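Alanine racemase, biosynthetic (Pseudomonas aeruginosa PAO1, PDB 6A2F) belongs to the alanine racemase family of pyridoxal phosphate-bearing proteins, pairing a TIM-barrel-type N-terminal domain with a mostly beta C-terminal domain in a two-chain assembly. Local coordinates at residues Val99-Ala103 against Arg130-Asp134; Leu138-His142 against Gly180-Phe186; Glu153-His159 against Asp185-Leu191; Gln239-Glu245 against Ala264-Ser270; Ala281-Pro286 against Glu332-Cys337. One frame throughout, in Å; residues are numbered along the deposited sequence.

Interaction 1: Val99-Ala103 against Arg130-Asp134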
# COMPACT_ATOMS: atom_id res chain seq x y z
N VAL A 99 2.42 -0.09 27.53
CA VAL A 99 3.04 -1.40 27.45
C VAL A 99 4.54 -1.25 27.73
O VAL A 99 5.18 -0.30 27.25
CB VAL A 99 2.78 -2.08 26.08
CG1 VAL A 99 3.85 -3.11 25.75
CG2 VAL A 99 1.41 -2.74 26.06
N ILE A 100 5.08 -2.18 28.52
CA ILE A 100 6.53 -2.32 28.68
C ILE A 100 6.98 -3.71 28.19
O ILE A 100 6.53 -4.73 28.71
CB ILE A 100 6.99 -2.06 30.14
CG1 ILE A 100 6.67 -0.61 30.54
CG2 ILE A 100 8.48 -2.33 30.28
CD1 ILE A 100 6.82 -0.33 32.02
N GLN A 101 7.86 -3.71 27.19
CA GLN A 101 8.30 -4.93 26.48
C GLN A 101 9.76 -5.25 26.70
O GLN A 101 10.17 -6.40 26.53
CB GLN A 101 8.17 -4.75 24.97
CG GLN A 101 6.79 -4.42 24.48
CD GLN A 101 6.80 -3.75 23.12
OE1 GLN A 101 7.81 -3.16 22.71
NE2 GLN A 101 5.69 -3.83 22.42
N GLY A 102 10.56 -4.23 27.01
CA GLY A 102 12.01 -4.38 27.07
C GLY A 102 12.62 -3.57 28.19
O GLY A 102 11.97 -2.70 28.76
N ALA A 103 13.88 -3.87 28.49
CA ALA A 103 14.61 -3.20 29.57
C ALA A 103 14.73 -1.70 29.29
O ALA A 103 14.47 -0.87 30.16
CB ALA A 103 15.98 -3.84 29.78
N ARG A 130 9.85 -11.53 19.09
CA ARG A 130 10.20 -10.19 18.63
C ARG A 130 10.14 -9.19 19.79
O ARG A 130 11.17 -8.64 20.19
CB ARG A 130 9.33 -9.74 17.45
CG ARG A 130 9.66 -10.45 16.14
CD ARG A 130 8.90 -9.85 14.96
NE ARG A 130 7.48 -9.68 15.26
CZ ARG A 130 6.58 -9.16 14.43
NH1 ARG A 130 5.32 -9.06 14.82
NH2 ARG A 130 6.94 -8.75 13.21
N LEU A 131 8.95 -8.99 20.34
CA LEU A 131 8.75 -8.09 21.47
C LEU A 131 8.46 -8.87 22.75
O LEU A 131 7.93 -9.97 22.70
CB LEU A 131 7.61 -7.12 21.19
CG LEU A 131 7.74 -6.15 20.01
CD1 LEU A 131 6.45 -5.37 19.89
CD2 LEU A 131 8.92 -5.20 20.15
N GLY A 132 8.81 -8.28 23.90
CA GLY A 132 8.47 -8.87 25.20
C GLY A 132 9.64 -9.43 26.00
O GLY A 132 10.71 -9.71 25.44
N PHE A 133 9.44 -9.57 27.31
CA PHE A 133 10.42 -10.16 28.22
C PHE A 133 10.35 -11.69 28.22
O PHE A 133 9.31 -12.26 27.89
CB PHE A 133 10.15 -9.69 29.66
CG PHE A 133 10.29 -8.21 29.88
CD1 PHE A 133 11.55 -7.61 29.94
CD2 PHE A 133 9.16 -7.41 30.07
CE1 PHE A 133 11.67 -6.25 30.16
CE2 PHE A 133 9.28 -6.05 30.29
CZ PHE A 133 10.54 -5.47 30.33
N ASP A 134 11.45 -12.34 28.62
CA ASP A 134 11.40 -13.75 29.02
C ASP A 134 10.72 -13.86 30.40
O ASP A 134 10.57 -12.85 31.09
CB ASP A 134 12.80 -14.41 29.00
CG ASP A 134 13.80 -13.72 29.94
OD1 ASP A 134 13.51 -13.51 31.14
OD2 ASP A 134 14.92 -13.41 29.47
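Phe133 and Gln101 meet ring against backbone: the Gln101 O sits over the centre of the phenyl face, 3.6 Å above its plane. The same oxygen lies 3.3 Å from Phe133 N, but the angle is too poor for a hydrogen bond, and no hydrogen bond joins the two segments. Apolar packing does the rest. With CG beside the backbone N (chi1 -63°), the Phe133 ring reaches the loop after strand 98-100. Ile100 CG2 comes up in plane at the ring edge, 3.8 Å from Phe133 CZ, and Gly102 C approaches Phe133 CE1 to 3.5 Å. At the other end the isobutyl group of Leu131 presses its two methyls on the amide end of Gln101, the Leu131 CD1 lying 3.6 Å from Gln101 CD. Between these two supports Gly132 passes close to the Gln101 backbone, with a 4.1 Å separation between their CA atoms. Beyond Phe133, which stacks on Trp141, Asp134 caps helix 135-145 through OD1 and Ala137 N. Such packing between consecutive beta-to-alpha loops belongs to the strand C-terminal end of an alpha/beta barrel; here the loop also carries Arg130, which touches D-lysine and bonds to Ser301 of the second subunit.

Interaction 2: Leu138-His142 against Gly180-Phe186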
# COMPACT_ATOMS: atom_id res chain seq x y z
N LEU A 138 10.32 -10.69 33.29
CA LEU A 138 8.98 -10.20 33.59
C LEU A 138 8.68 -10.26 35.09
O LEU A 138 8.09 -9.33 35.64
CB LEU A 138 7.90 -10.93 32.78
CG LEU A 138 6.59 -10.14 32.62
CD1 LEU A 138 6.01 -10.34 31.24
CD2 LEU A 138 5.57 -10.48 33.70
N ARG A 139 9.09 -11.35 35.73
CA ARG A 139 8.93 -11.49 37.18
C ARG A 139 9.70 -10.37 37.89
O ARG A 139 9.18 -9.73 38.80
CB ARG A 139 9.37 -12.87 37.67
CG ARG A 139 8.76 -14.02 36.89
CD ARG A 139 9.06 -15.39 37.48
NE ARG A 139 7.98 -15.80 38.37
CZ ARG A 139 7.01 -16.64 38.04
NH1 ARG A 139 6.96 -17.20 36.84
NH2 ARG A 139 6.08 -16.94 38.93
N ALA A 140 10.93 -10.13 37.43
CA ALA A 140 11.76 -9.05 37.97
C ALA A 140 11.09 -7.68 37.85
O ALA A 140 11.05 -6.91 38.81
CB ALA A 140 13.12 -9.04 37.29
N TRP A 141 10.54 -7.40 36.66
CA TRP A 141 9.84 -6.14 36.42
C TRP A 141 8.53 -6.03 37.20
O TRP A 141 8.15 -4.94 37.62
CB TRP A 141 9.65 -5.89 34.93
CG TRP A 141 10.87 -5.33 34.31
CD1 TRP A 141 11.87 -6.02 33.69
CD2 TRP A 141 11.27 -3.95 34.28
NE1 TRP A 141 12.86 -5.17 33.27
CE2 TRP A 141 12.52 -3.89 33.62
CE3 TRP A 141 10.70 -2.77 34.75
CZ2 TRP A 141 13.20 -2.68 33.42
CZ3 TRP A 141 11.37 -1.57 34.55
CH2 TRP A 141 12.61 -1.54 33.88
N HIS A 142 7.87 -7.17 37.41
CA HIS A 142 6.67 -7.20 38.25
C HIS A 142 7.02 -6.76 39.67
O HIS A 142 6.34 -5.91 40.25
CB HIS A 142 6.01 -8.58 38.26
CG HIS A 142 4.74 -8.62 39.06
ND1 HIS A 142 4.74 -8.85 40.42
CD2 HIS A 142 3.45 -8.44 38.70
CE1 HIS A 142 3.49 -8.82 40.86
NE2 HIS A 142 2.69 -8.57 39.84
N GLY A 180 2.04 -19.88 33.31
CA GLY A 180 3.10 -20.04 34.31
C GLY A 180 3.44 -18.76 35.06
O GLY A 180 4.30 -18.77 35.95
N LEU A 181 2.78 -17.66 34.71
CA LEU A 181 3.00 -16.39 35.40
C LEU A 181 1.80 -15.96 36.24
O LEU A 181 1.86 -14.94 36.94
CB LEU A 181 3.36 -15.29 34.39
CG LEU A 181 4.69 -15.36 33.65
CD1 LEU A 181 4.71 -14.32 32.54
CD2 LEU A 181 5.88 -15.17 34.58
N LEU A 182 0.72 -16.73 36.20
CA LEU A 182 -0.53 -16.33 36.83
C LEU A 182 -0.58 -16.54 38.35
O LEU A 182 -1.61 -16.35 38.99
CB LEU A 182 -1.74 -16.97 36.11
CG LEU A 182 -1.93 -16.64 34.62
CD1 LEU A 182 -3.34 -17.02 34.15
CD2 LEU A 182 -1.64 -15.18 34.29
N ASP A 183 0.57 -16.90 38.92
CA ASP A 183 0.77 -16.85 40.37
C ASP A 183 1.02 -15.41 40.83
O ASP A 183 0.82 -15.08 42.00
CB ASP A 183 1.93 -17.74 40.79
CG ASP A 183 3.22 -17.40 40.05
OD1 ASP A 183 3.35 -17.78 38.87
OD2 ASP A 183 4.10 -16.77 40.66
N LEU A 184 1.44 -14.55 39.89
CA LEU A 184 1.70 -13.14 40.16
C LEU A 184 0.41 -12.31 40.14
O LEU A 184 -0.52 -12.62 39.40
CB LEU A 184 2.68 -12.55 39.13
CG LEU A 184 4.08 -13.15 38.99
CD1 LEU A 184 4.73 -12.63 37.72
CD2 LEU A 184 4.94 -12.86 40.21
N ASP A 185 0.40 -11.26 40.95
CA ASP A 185 -0.76 -10.37 41.07
C ASP A 185 -0.89 -9.45 39.85
O ASP A 185 -0.13 -8.49 39.70
CB ASP A 185 -0.67 -9.55 42.36
CG ASP A 185 -1.97 -8.80 42.69
OD1 ASP A 185 -2.82 -8.61 41.79
OD2 ASP A 185 -2.12 -8.40 43.86
N PHE A 186 -1.86 -9.77 39.00
CA PHE A 186 -2.17 -8.97 37.82
C PHE A 186 -3.61 -8.49 37.88
O PHE A 186 -4.51 -9.25 38.24
CB PHE A 186 -1.97 -9.80 36.55
CG PHE A 186 -0.53 -9.96 36.13
CD1 PHE A 186 0.24 -8.86 35.79
CD2 PHE A 186 0.04 -11.23 36.05
CE1 PHE A 186 1.56 -9.01 35.39
CE2 PHE A 186 1.36 -11.38 35.65
CZ PHE A 186 2.12 -10.27 35.32
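His142 stands with Leu184 over one face and its edge turned to Phe186. Its imidazole, placed by CG anti to the backbone N (chi1 -177°), carries Leu184 CB almost on the ring normal, 4.1 Å from the centroid, a CH-pi contact. The edge of the same imidazole points at the face of Phe186 in a T-shaped pair, planes 75° apart. His142 NE2 adds a nearly straight hydrogen bond of 2.8 Å to Asp185 O; the acceptor lies in the imidazole plane, whereas the donor stands above the carbonyl plane. Face, edge and nitrogen together should leave the ring little freedom to rotate. One helical turn earlier, Arg139 bends at chi3 to lay its guanidinium nearly coplanar with the Asp183 carboxylate. Arg139 NH2 makes a 2.6 Å salt bridge to Asp183 OD2, while NH1 donates in the guanidinium plane to Gly180 O at 3.2 Å. One acceptor precedes the type I turn from Leu181 to Leu184, the other sits within it. Next to these bonds, Leu138 CD2 reaches the rim of the Phe186 ring, 3.8 Å from CZ, and lies 4.1 Å from Leu181 CD1. Helix 135-145 is thereby tied to the loop joining helix 169-179 to strand 189-190; on the sheet side Leu138 and His142 touch Leu156 and Leu154 of strand 151-157, and Trp141 turns toward helix 103-112.

Interaction 3: Glu153-His159 against Asp185-Leu191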
# COMPACT_ATOMS: atom_id res chain seq x y z
N GLU A 153 -2.58 0.18 37.20
CA GLU A 153 -2.93 -1.21 37.00
C GLU A 153 -1.71 -1.91 36.50
O GLU A 153 -1.04 -1.40 35.62
CB GLU A 153 -3.99 -1.35 35.91
CG GLU A 153 -5.42 -1.56 36.35
CD GLU A 153 -6.36 -1.76 35.17
OE1 GLU A 153 -5.87 -1.88 34.04
OE2 GLU A 153 -7.58 -1.81 35.36
N LEU A 154 -1.37 -3.04 37.09
CA LEU A 154 -0.27 -3.81 36.54
C LEU A 154 -0.85 -5.06 35.89
O LEU A 154 -1.56 -5.84 36.53
CB LEU A 154 0.79 -4.15 37.60
CG LEU A 154 2.12 -4.71 37.07
CD1 LEU A 154 2.76 -3.78 36.04
CD2 LEU A 154 3.09 -5.00 38.20
N ASN A 155 -0.58 -5.22 34.60
CA ASN A 155 -1.26 -6.20 33.77
C ASN A 155 -0.30 -7.11 33.00
O ASN A 155 0.91 -6.84 32.94
CB ASN A 155 -2.20 -5.49 32.78
CG ASN A 155 -3.25 -4.64 33.48
OD1 ASN A 155 -3.62 -4.89 34.63
ND2 ASN A 155 -3.72 -3.61 32.79
N LEU A 156 -0.83 -8.19 32.43
CA LEU A 156 -0.03 -9.10 31.62
C LEU A 156 -0.59 -9.23 30.20
O LEU A 156 -1.80 -9.40 30.01
CB LEU A 156 0.07 -10.48 32.29
CG LEU A 156 0.89 -11.56 31.57
CD1 LEU A 156 2.37 -11.25 31.58
CD2 LEU A 156 0.62 -12.94 32.15
N ILE A 157 0.30 -9.15 29.22
CA ILE A 157 -0.07 -9.29 27.81
C ILE A 157 0.95 -10.15 27.04
O ILE A 157 2.16 -10.05 27.27
CB ILE A 157 -0.31 -7.91 27.12
CG1 ILE A 157 -0.96 -8.08 25.74
CG2 ILE A 157 0.97 -7.08 27.04
CD1 ILE A 157 -1.37 -6.79 25.06
N SER A 158 0.44 -11.01 26.16
CA SER A 158 1.25 -11.76 25.22
C SER A 158 0.45 -12.00 23.95
O SER A 158 -0.76 -11.75 23.92
CB SER A 158 1.73 -13.08 25.83
OG SER A 158 2.92 -13.52 25.20
N HIS A 159 1.11 -12.49 22.91
CA HIS A 159 0.51 -12.59 21.59
C HIS A 159 0.95 -13.88 20.88
O HIS A 159 2.13 -14.21 20.87
CB HIS A 159 0.89 -11.35 20.76
CG HIS A 159 0.17 -11.23 19.46
ND1 HIS A 159 -1.14 -10.82 19.37
CD2 HIS A 159 0.58 -11.45 18.19
CE1 HIS A 159 -1.51 -10.80 18.10
NE2 HIS A 159 -0.48 -11.18 17.36
N ASP A 185 0.40 -11.26 40.95
CA ASP A 185 -0.76 -10.37 41.07
C ASP A 185 -0.89 -9.45 39.85
O ASP A 185 -0.13 -8.49 39.70
CB ASP A 185 -0.67 -9.55 42.36
CG ASP A 185 -1.97 -8.80 42.69
OD1 ASP A 185 -2.82 -8.61 41.79
OD2 ASP A 185 -2.12 -8.40 43.86
N PHE A 186 -1.86 -9.77 39.00
CA PHE A 186 -2.17 -8.97 37.82
C PHE A 186 -3.61 -8.49 37.88
O PHE A 186 -4.51 -9.25 38.24
CB PHE A 186 -1.97 -9.80 36.55
CG PHE A 186 -0.53 -9.96 36.13
CD1 PHE A 186 0.24 -8.86 35.79
CD2 PHE A 186 0.04 -11.23 36.05
CE1 PHE A 186 1.56 -9.01 35.39
CE2 PHE A 186 1.36 -11.38 35.65
CZ PHE A 186 2.12 -10.27 35.32
N ASP A 187 -3.83 -7.23 37.51
CA ASP A 187 -5.18 -6.68 37.46
C ASP A 187 -5.94 -7.16 36.24
O ASP A 187 -7.14 -7.43 36.31
CB ASP A 187 -5.13 -5.15 37.49
CG ASP A 187 -4.56 -4.62 38.79
OD1 ASP A 187 -5.25 -4.74 39.82
OD2 ASP A 187 -3.44 -4.08 38.78
N GLN A 188 -5.24 -7.26 35.11
CA GLN A 188 -5.83 -7.70 33.85
C GLN A 188 -4.86 -8.59 33.08
O GLN A 188 -3.65 -8.40 33.13
CB GLN A 188 -6.21 -6.51 32.95
CG GLN A 188 -6.94 -5.35 33.62
CD GLN A 188 -8.41 -5.62 33.92
OE1 GLN A 188 -9.07 -4.80 34.55
NE2 GLN A 188 -8.93 -6.75 33.46
N ARG A 189 -5.42 -9.58 32.39
CA ARG A 189 -4.64 -10.48 31.56
C ARG A 189 -5.23 -10.47 30.16
O ARG A 189 -6.45 -10.53 30.00
CB ARG A 189 -4.64 -11.90 32.12
CG ARG A 189 -4.42 -12.00 33.62
CD ARG A 189 -4.70 -13.41 34.11
NE ARG A 189 -5.69 -13.42 35.19
CZ ARG A 189 -6.94 -13.87 35.08
NH1 ARG A 189 -7.39 -14.36 33.92
NH2 ARG A 189 -7.75 -13.83 36.13
N SER A 190 -4.36 -10.37 29.16
CA SER A 190 -4.80 -10.34 27.77
C SER A 190 -3.88 -11.18 26.90
O SER A 190 -2.66 -11.00 26.93
CB SER A 190 -4.86 -8.91 27.25
OG SER A 190 -5.38 -8.87 25.94
N LEU A 191 -4.47 -12.10 26.14
CA LEU A 191 -3.71 -13.04 25.31
C LEU A 191 -4.31 -13.27 23.91
O LEU A 191 -3.58 -13.56 22.96
CB LEU A 191 -3.57 -14.38 26.06
CG LEU A 191 -2.89 -15.60 25.43
CD1 LEU A 191 -1.47 -15.31 24.97
CD2 LEU A 191 -2.90 -16.75 26.43
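Leu156, its CG anti to the backbone N (chi1 -180°), and Phe186, its CG beside the backbone N (chi1 -78°), are brought together so that Leu156 CB stands over the phenyl centre. The CB-to-centroid distance is 3.5 Å, a CH-pi contact only 6° off the ring normal, and both leucine methyls lean on the same ring. Alongside this, the strands pair in parallel, Leu156 with Arg189 and Ile157 with Ser190. Leu156 N donates to Gln188 O and Leu156 O accepts from Ser190 N, each at 2.9 Å, and Ser158 N continues to Ser190 O. The parallel pairing joins the two strands of the beta-alpha-beta unit that runs through helix 169-179. Toward the start of the pairing Asp187 is held twice: its N meets Leu154 O at 2.8 Å, and its OD2 takes Leu154 N at 2.9 Å through the anti lone pair. Asn155 turns its ND2 to Glu153 OE1, 3.0 Å away and nearly straight, and this carboxylate is also in a salt bridge with Arg75. Asp187 OD2 also pairs with Arg146, so the carboxylates of Asp187 and Glu153 each have an arginine nearby, which probably offsets their mutual repulsion and favours their charged forms.

Interaction 4: Gln239-Glu245 against Ala264-Ser270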
# COMPACT_ATOMS: atom_id res chain seq x y z
N GLN A 239 -14.78 0.27 -12.02
CA GLN A 239 -15.54 0.17 -13.26
C GLN A 239 -14.69 -0.27 -14.44
O GLN A 239 -13.47 -0.06 -14.45
CB GLN A 239 -16.19 1.51 -13.61
CG GLN A 239 -17.63 1.66 -13.16
CD GLN A 239 -18.15 3.07 -13.32
OE1 GLN A 239 -17.93 3.71 -14.36
NE2 GLN A 239 -18.83 3.58 -12.30
N LEU A 240 -15.34 -0.88 -15.42
CA LEU A 240 -14.74 -1.10 -16.72
C LEU A 240 -14.64 0.24 -17.44
O LEU A 240 -15.65 0.92 -17.61
CB LEU A 240 -15.57 -2.08 -17.55
CG LEU A 240 -15.66 -3.54 -17.12
CD1 LEU A 240 -16.57 -4.28 -18.09
CD2 LEU A 240 -14.29 -4.20 -17.05
N ILE A 241 -13.42 0.61 -17.82
CA ILE A 241 -13.15 1.89 -18.49
C ILE A 241 -12.72 1.67 -19.94
O ILE A 241 -12.58 2.62 -20.72
CB ILE A 241 -12.09 2.73 -17.73
CG1 ILE A 241 -10.74 2.00 -17.67
CG2 ILE A 241 -12.60 3.08 -16.34
CD1 ILE A 241 -9.59 2.83 -17.13
N SER A 242 -12.51 0.40 -20.29
CA SER A 242 -12.16 0.01 -21.66
C SER A 242 -12.51 -1.45 -21.92
O SER A 242 -12.52 -2.27 -21.01
CB SER A 242 -10.67 0.24 -21.92
OG SER A 242 -10.35 -0.02 -23.27
N LEU A 243 -12.80 -1.75 -23.19
CA LEU A 243 -13.10 -3.10 -23.62
C LEU A 243 -12.52 -3.32 -25.02
O LEU A 243 -12.73 -2.50 -25.91
CB LEU A 243 -14.61 -3.33 -23.59
CG LEU A 243 -15.22 -4.73 -23.71
CD1 LEU A 243 -14.38 -5.81 -23.05
CD2 LEU A 243 -16.62 -4.69 -23.11
N ARG A 244 -11.79 -4.42 -25.18
CA ARG A 244 -11.03 -4.70 -26.41
C ARG A 244 -11.22 -6.13 -26.91
O ARG A 244 -11.48 -7.05 -26.13
CB ARG A 244 -9.53 -4.48 -26.19
CG ARG A 244 -9.07 -3.04 -26.27
CD ARG A 244 -7.63 -2.97 -26.75
NE ARG A 244 -7.52 -2.60 -28.17
CZ ARG A 244 -7.32 -3.44 -29.18
NH1 ARG A 244 -7.19 -4.75 -28.96
NH2 ARG A 244 -7.23 -2.99 -30.42
N GLU A 245 -11.06 -6.29 -28.22
CA GLU A 245 -10.93 -7.59 -28.85
C GLU A 245 -9.44 -7.89 -28.99
O GLU A 245 -8.68 -7.06 -29.48
CB GLU A 245 -11.59 -7.59 -30.23
CG GLU A 245 -13.09 -7.34 -30.23
CD GLU A 245 -13.89 -8.50 -29.64
OE1 GLU A 245 -15.01 -8.26 -29.15
OE2 GLU A 245 -13.39 -9.65 -29.67
N ALA A 264 -10.16 -13.32 -27.78
CA ALA A 264 -10.42 -12.87 -26.42
C ALA A 264 -11.07 -11.49 -26.34
O ALA A 264 -10.88 -10.63 -27.20
CB ALA A 264 -9.15 -12.90 -25.59
N ARG A 265 -11.86 -11.32 -25.28
CA ARG A 265 -12.51 -10.07 -24.95
C ARG A 265 -11.86 -9.58 -23.65
O ARG A 265 -11.90 -10.28 -22.64
CB ARG A 265 -14.01 -10.33 -24.76
CG ARG A 265 -14.91 -9.13 -24.95
CD ARG A 265 -16.38 -9.56 -24.94
NE ARG A 265 -17.28 -8.41 -24.90
CZ ARG A 265 -17.62 -7.67 -25.96
NH1 ARG A 265 -18.44 -6.64 -25.81
NH2 ARG A 265 -17.14 -7.96 -27.17
N ILE A 266 -11.24 -8.41 -23.68
CA ILE A 266 -10.44 -7.94 -22.55
C ILE A 266 -10.83 -6.54 -22.07
O ILE A 266 -10.83 -5.59 -22.85
CB ILE A 266 -8.92 -8.02 -22.87
CG1 ILE A 266 -8.51 -9.50 -22.94
CG2 ILE A 266 -8.10 -7.22 -21.86
CD1 ILE A 266 -7.15 -9.83 -22.37
N GLY A 267 -11.15 -6.44 -20.78
CA GLY A 267 -11.61 -5.19 -20.18
C GLY A 267 -10.62 -4.60 -19.20
O GLY A 267 -9.98 -5.32 -18.44
N THR A 268 -10.49 -3.27 -19.22
CA THR A 268 -9.59 -2.56 -18.32
C THR A 268 -10.37 -1.93 -17.16
O THR A 268 -11.44 -1.34 -17.37
CB THR A 268 -8.76 -1.49 -19.07
OG1 THR A 268 -8.10 -2.11 -20.18
CG2 THR A 268 -7.71 -0.84 -18.17
N VAL A 269 -9.84 -2.06 -15.95
CA VAL A 269 -10.51 -1.63 -14.73
C VAL A 269 -9.76 -0.47 -14.06
O VAL A 269 -8.52 -0.42 -14.07
CB VAL A 269 -10.67 -2.81 -13.74
CG1 VAL A 269 -11.27 -2.36 -12.42
CG2 VAL A 269 -11.53 -3.90 -14.37
N SER A 270 -10.53 0.45 -13.47
CA SER A 270 -10.00 1.64 -12.81
C SER A 270 -9.49 1.35 -11.40
O SER A 270 -9.96 1.95 -10.41
CB SER A 270 -11.08 2.73 -12.79
OG SER A 270 -12.29 2.22 -12.26
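Strands 239-245 and 264-269 run antiparallel, 159° between their directions, and a classic bulge sets Ile241 and Ser242 both opposite Thr268: Ile241 N donates to Thr268 O at 2.8 Å and Ser242 O receives Thr268 N at 2.9 Å. On the face of Leu240, Leu243 and Glu245, Leu240 CD2 packs on Val269 CG2 at 3.9 Å. Arg265, extended with CG anti to the backbone N (chi1 -157°), passes its guanidinium beside Leu243, whose CG lies over one face of that group. The guanidinium edge turns to Glu245 in a salt bridge, Arg265 NH2 to Glu245 OE1 at 2.9 Å, with the two planes 55° apart. At the other end Gln239 N reaches Ser270 OG at 3.2 Å; that hydroxyl also bonds to Pro3 O. On the reverse face Ser242 OG hydrogen-bonds to Arg130 O of the second subunit, and Arg244 forms a salt bridge with its Asp125. Chemically, then, one face pairs a salt bridge with aliphatic cover, while on the other Ser242 and Arg244 offer polar groups to the dimer partner.

Interaction 5: Ala281-Pro286 against Glu332-Cys337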
# COMPACT_ATOMS: atom_id res chain seq x y z
N ALA A 281 -0.51 -9.77 -8.49
CA ALA A 281 -1.72 -10.58 -8.65
C ALA A 281 -1.62 -11.38 -9.95
O ALA A 281 -1.58 -10.80 -11.03
CB ALA A 281 -2.96 -9.69 -8.66
N PRO A 282 -1.56 -12.72 -9.83
CA PRO A 282 -1.37 -13.57 -11.00
C PRO A 282 -2.65 -13.77 -11.82
O PRO A 282 -3.74 -13.40 -11.37
CB PRO A 282 -0.92 -14.90 -10.39
CG PRO A 282 -1.54 -14.92 -9.03
CD PRO A 282 -1.64 -13.50 -8.58
N ALA A 283 -2.49 -14.35 -13.00
CA ALA A 283 -3.61 -14.76 -13.83
C ALA A 283 -4.49 -15.73 -13.04
O ALA A 283 -3.98 -16.65 -12.40
CB ALA A 283 -3.10 -15.42 -15.11
N GLY A 284 -5.79 -15.49 -13.06
CA GLY A 284 -6.74 -16.34 -12.33
C GLY A 284 -7.21 -15.77 -11.00
O GLY A 284 -8.05 -16.37 -10.33
N THR A 285 -6.66 -14.62 -10.61
CA THR A 285 -7.14 -13.88 -9.45
C THR A 285 -8.58 -13.46 -9.73
O THR A 285 -8.86 -12.86 -10.77
CB THR A 285 -6.25 -12.65 -9.15
OG1 THR A 285 -4.92 -13.08 -8.87
CG2 THR A 285 -6.78 -11.87 -7.96
N PRO A 286 -9.50 -13.79 -8.81
CA PRO A 286 -10.93 -13.56 -9.06
C PRO A 286 -11.34 -12.09 -8.98
O PRO A 286 -10.75 -11.29 -8.23
CB PRO A 286 -11.61 -14.36 -7.94
CG PRO A 286 -10.61 -14.38 -6.84
CD PRO A 286 -9.27 -14.47 -7.52
N GLU A 332 -10.37 -14.50 -0.22
CA GLU A 332 -10.15 -15.28 -1.44
C GLU A 332 -9.16 -14.58 -2.37
O GLU A 332 -8.23 -15.21 -2.89
CB GLU A 332 -11.46 -15.57 -2.18
CG GLU A 332 -11.36 -16.70 -3.20
CD GLU A 332 -12.53 -16.76 -4.18
OE1 GLU A 332 -13.67 -16.47 -3.78
OE2 GLU A 332 -12.30 -17.11 -5.35
N VAL A 333 -9.36 -13.27 -2.57
CA VAL A 333 -8.48 -12.48 -3.44
C VAL A 333 -7.05 -12.48 -2.91
O VAL A 333 -6.10 -12.69 -3.67
CB VAL A 333 -9.00 -11.03 -3.63
CG1 VAL A 333 -8.08 -10.23 -4.54
CG2 VAL A 333 -10.41 -11.03 -4.20
N ALA A 334 -6.91 -12.27 -1.60
CA ALA A 334 -5.60 -12.30 -0.94
C ALA A 334 -4.90 -13.65 -1.07
O ALA A 334 -3.69 -13.71 -1.27
CB ALA A 334 -5.75 -11.91 0.52
N ARG A 335 -5.66 -14.74 -0.95
CA ARG A 335 -5.13 -16.10 -1.07
C ARG A 335 -4.56 -16.33 -2.48
O ARG A 335 -3.50 -16.91 -2.63
CB ARG A 335 -6.19 -17.14 -0.71
CG ARG A 335 -5.67 -18.57 -0.55
CD ARG A 335 -6.66 -19.47 0.18
NE ARG A 335 -7.98 -19.44 -0.46
CZ ARG A 335 -8.40 -20.30 -1.39
NH1 ARG A 335 -9.62 -20.17 -1.91
NH2 ARG A 335 -7.61 -21.30 -1.79
N ALA A 336 -5.28 -15.84 -3.48
CA ALA A 336 -4.82 -15.91 -4.87
C ALA A 336 -3.55 -15.09 -5.09
O ALA A 336 -2.73 -15.42 -5.96
CB ALA A 336 -5.92 -15.45 -5.82
N CYS A 337 -3.38 -14.03 -4.30
CA CYS A 337 -2.23 -13.14 -4.40
C CYS A 337 -1.07 -13.56 -3.51
O CYS A 337 -0.07 -12.85 -3.42
CB CYS A 337 -2.65 -11.70 -4.11
SG CYS A 337 -3.66 -10.97 -5.41
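Pro282 O is gripped twice from Thr285: Thr285 OG1 donates at 2.8 Å and the backbone N at 3.3 Å, closing a type II turn with Gly284 at the position where a positive phi is expected. The OG1 bond helps to fix the rotation of the Thr285 side chain. With OG1 beside the backbone N (chi1 -61°), the methyl CG2 is left to point at the helix, where it meets Val333 CG1 at 4.0 Å, the two side chains crossing near a right angle. Between loop and helix no hydrogen bond forms, and the contact is largely apolar. Pro286 fits along the helix side: its CD packs on Ala336 CB at 3.9 Å, and its CG lies 3.5 Å from Glu332 OE2, an oxygen in a salt bridge with Arg293, which probably balances its charge. The extended Glu332 chain crosses the proline ring obliquely. At the helix end Pro282 CG and CD approach the Ala336 carbonyl oxygen from its outer end, Pro282 CG to Ala336 O at 3.3 Å, and the thiol of Cys337 rests against Ala281, SG to CB at 3.6 Å. Tyr277 and Leu296 border the same patch, both touching Thr285. In fold terms, a beta turn leading into strand 286-289 packs against the last turn of helix 330-336, local packing of a loop on a helix end within the C-terminal domain, set apart from the dimer interface.

Interactions 1, 2 and 3 form one cluster in the N-terminal domain. Interactions 1 and 2 touch through Phe133 CE1 and Trp141 NE1, 3.5 Å apart; interactions 2 and 3, centres 9 Å apart, share Asp185 and Phe186; interactions 1 and 3 reach the same parallel sheet. Interactions 4 and 5, with centres 18 Å apart, belong to the C-terminal domain. The centres of interactions 1 and 4 are about 51 Å apart in one chain, yet across the dimer Ser242 bonds to Arg130 of the other subunit. Measured from side chain to ligand, Arg130 of interaction 1 touches D-lysine, His159 of interaction 3 comes to about 5 Å and Ala281 of interaction 5 to about 12 Å.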